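Local atomic coordinates of 4-alpha-glucanotransferase (PDB entry 6M6T), a protein that is an amylomaltase of the TIM-barrel clan that binds glycan in a pocket. Residues A393-H396 with D397-V400. Numbering follows the deposited sequence.
With ASO (1,5-anhydro-D-glucitol), chain I; AC1 (4,6-dideoxy-4-{[(1S,4R,5S,6S)-4,5,6-trihydroxy-3-(hydroxymethyl)cyclohex-2-en-1-yl]amino}-alpha-D-glucopyranose), chain J.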
loop_
_atom_site.group_PDB
_atom_site.type_symbol
_atom_site.label_atom_id
_atom_site.label_comp_id
_atom_site.label_asym_id
_atom_site.label_seq_id
_atom_site.Cartn_x
_atom_site.Cartn_y
_atom_site.Cartn_z
ATOM N N ALA A 393 -15.719 0.717 -6.592
ATOM C CA ALA A 393 -16.896 0.870 -5.754
ATOM C C ALA A 393 -16.524 1.643 -4.506
ATOM O O ALA A 393 -17.141 2.662 -4.169
ATOM C CB ALA A 393 -17.459 -0.503 -5.401
ATOM N N GLY A 394 -15.485 1.179 -3.831
ATOM C CA GLY A 394 -14.819 1.955 -2.817
ATOM C C GLY A 394 -13.372 1.542 -2.875
ATOM O O GLY A 394 -13.003 0.615 -3.599
ATOM N N THR A 395 -12.545 2.255 -2.132
ATOM C CA THR A 395 -11.193 1.796 -1.918
ATOM C C THR A 395 -11.013 1.435 -0.446
ATOM O O THR A 395 -11.951 1.491 0.356
ATOM C CB THR A 395 -10.180 2.834 -2.402
ATOM O OG1 THR A 395 -8.893 2.200 -2.524
ATOM C CG2 THR A 395 -10.109 4.037 -1.447
ATOM N N HIS A 396 -9.792 1.021 -0.110
ATOM C CA HIS A 396 -9.501 0.498 1.210
ATOM C C HIS A 396 -9.731 1.516 2.311
ATOM O O HIS A 396 -9.759 1.130 3.485
ATOM C CB HIS A 396 -8.064 0.001 1.249
ATOM C CG HIS A 396 -7.046 1.069 1.000
ATOM N ND1 HIS A 396 -6.568 1.364 -0.258
ATOM C CD2 HIS A 396 -6.405 1.905 1.849
ATOM C CE1 HIS A 396 -5.681 2.338 -0.174
ATOM N NE2 HIS A 396 -5.560 2.682 1.094
ATOM N N ASP A 397 -9.897 2.798 1.973
ATOM C CA ASP A 397 -10.179 3.832 2.961
ATOM C C ASP A 397 -11.659 4.166 3.075
ATOM O O ASP A 397 -12.048 4.888 3.997
ATOM C CB ASP A 397 -9.386 5.096 2.635
ATOM C CG ASP A 397 -7.940 4.792 2.297
ATOM O OD1 ASP A 397 -7.686 4.490 1.109
ATOM O OD2 ASP A 397 -7.066 4.858 3.202
ATOM N N ASN A 398 -12.486 3.643 2.184
ATOM C CA ASN A 398 -13.921 3.845 2.206
ATOM C C ASN A 398 -14.590 2.673 2.893
ATOM O O ASN A 398 -13.997 1.616 3.088
ATOM C CB ASN A 398 -14.466 3.979 0.781
ATOM C CG ASN A 398 -14.008 5.243 0.100
ATOM O OD1 ASN A 398 -13.145 5.218 -0.784
ATOM N ND2 ASN A 398 -14.591 6.358 0.502
ATOM N N GLU A 399 -15.858 2.859 3.216
ATOM C CA GLU A 399 -16.632 1.770 3.775
ATOM C C GLU A 399 -16.761 0.636 2.762
ATOM O O GLU A 399 -16.594 0.829 1.562
ATOM C CB GLU A 399 -18.006 2.281 4.181
ATOM C CG GLU A 399 -17.931 3.585 4.932
ATOM C CD GLU A 399 -19.236 4.341 4.924
ATOM O OE1 GLU A 399 -19.437 5.168 3.991
ATOM O OE2 GLU A 399 -20.056 4.097 5.844
ATOM N N VAL A 400 -17.029 -0.572 3.253
ATOM C CA VAL A 400 -17.489 -1.604 2.341
ATOM C C VAL A 400 -18.885 -1.219 1.877
ATOM O O VAL A 400 -19.621 -0.528 2.593
ATOM C CB VAL A 400 -17.482 -2.993 3.001
ATOM C CG1 VAL A 400 -16.118 -3.285 3.612
ATOM C CG2 VAL A 400 -18.598 -3.085 4.026
HETATM C C1 ASO I . -2.580 7.904 1.178
HETATM C C2 ASO I . -3.522 6.842 1.781
HETATM C C3 ASO I . -4.034 7.314 3.153
HETATM C C4 ASO I . -2.815 7.558 4.060
HETATM C C5 ASO I . -1.896 8.561 3.417
HETATM C C6 ASO I . -0.587 8.595 4.206
HETATM O O2 ASO I . -4.616 6.563 0.900
HETATM O O3 ASO I . -4.927 6.301 3.732
HETATM O O4 ASO I . -3.206 8.016 5.377
HETATM O O5 ASO I . -1.504 8.123 2.114
HETATM O O6 ASO I . 0.515 8.804 3.304
HETATM C C1 AC1 J . -13.363 13.420 0.940
HETATM O O2 AC1 J . -12.786 15.108 2.586
HETATM C C2 AC1 J . -12.504 13.765 2.158
HETATM C C4A AC1 J . -6.211 10.540 0.413
HETATM C C3 AC1 J . -11.059 13.718 1.758
HETATM O O3 AC1 J . -10.303 14.046 2.917
HETATM C C4 AC1 J . -10.698 12.315 1.265
HETATM N N4A AC1 J . -9.328 12.258 0.749
HETATM C C5 AC1 J . -11.600 11.898 0.122
HETATM O O5 AC1 J . -13.012 12.056 0.472
HETATM C C6 AC1 J . -11.247 10.443 -0.249
HETATM C C1B AC1 J . -8.277 12.066 1.759
HETATM C C2B AC1 J . -7.037 12.664 1.175
HETATM O O2B AC1 J . -7.372 13.989 0.759
HETATM C C3B AC1 J . -6.655 11.873 -0.050
HETATM O O3B AC1 J . -5.535 12.465 -0.693
HETATM O O4 AC1 J . -5.927 9.721 -0.740
HETATM C C5B AC1 J . -7.163 9.957 1.266
HETATM C C7B AC1 J . -8.117 10.701 1.963
HETATM C C6B AC1 J . -7.088 8.461 1.489
HETATM O O6B AC1 J . -6.556 7.898 0.288
#
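A type I beta turn running from Thr395 to Asn398, in the loop that follows barrel strand 389-392, places His396 and Asp397 in the glycan pocket. The turn is closed by Asn398 N donating to Thr395 O at 2.9 Å, and Thr395 and Asn398 have their CA atoms 5.4 Å apart. A second, weak bond goes the other way: Thr395 N donates to Asn398 OD1 over 3.3 Å, nearly straight at 169°. The Asn398 side chain can fold back to receive it because its CG stands anti to the carbonyl carbon (chi1 -68°). The same OD1 also touches the methyl CG2 of Thr395, which lies alongside Asp397 as well. At the two corners of the turn the side chains of His396 and Asp397 run side by side. Asp397 OD1 sits over one face of the imidazole. The ring plane is turned 55° from that of the carboxylate, and although Asp397 OD1 lies 2.8 Å from His396 NE2, the angle is too poor for a hydrogen bond. Asp397 OD2 accepts from O3 of 1,5-anhydro-D-glucitol at 2.6 Å; Asn461 adds a weak bond to it. Asp397 OD1 lies 3.7 Å from O6B of AC1, the nearest approach of that ligand. Arg459 NH2 hydrogen-bonds the backbone O of Asp397, while Thr395 and Asn398 pack on Ile366 of the adjacent strand 363-366. Between strand 389-392 and helix 401-404, this tight turn is a beta-to-alpha loop of the TIM-barrel kind, carrying ligand-pocket residues at the C-terminal end of its strand.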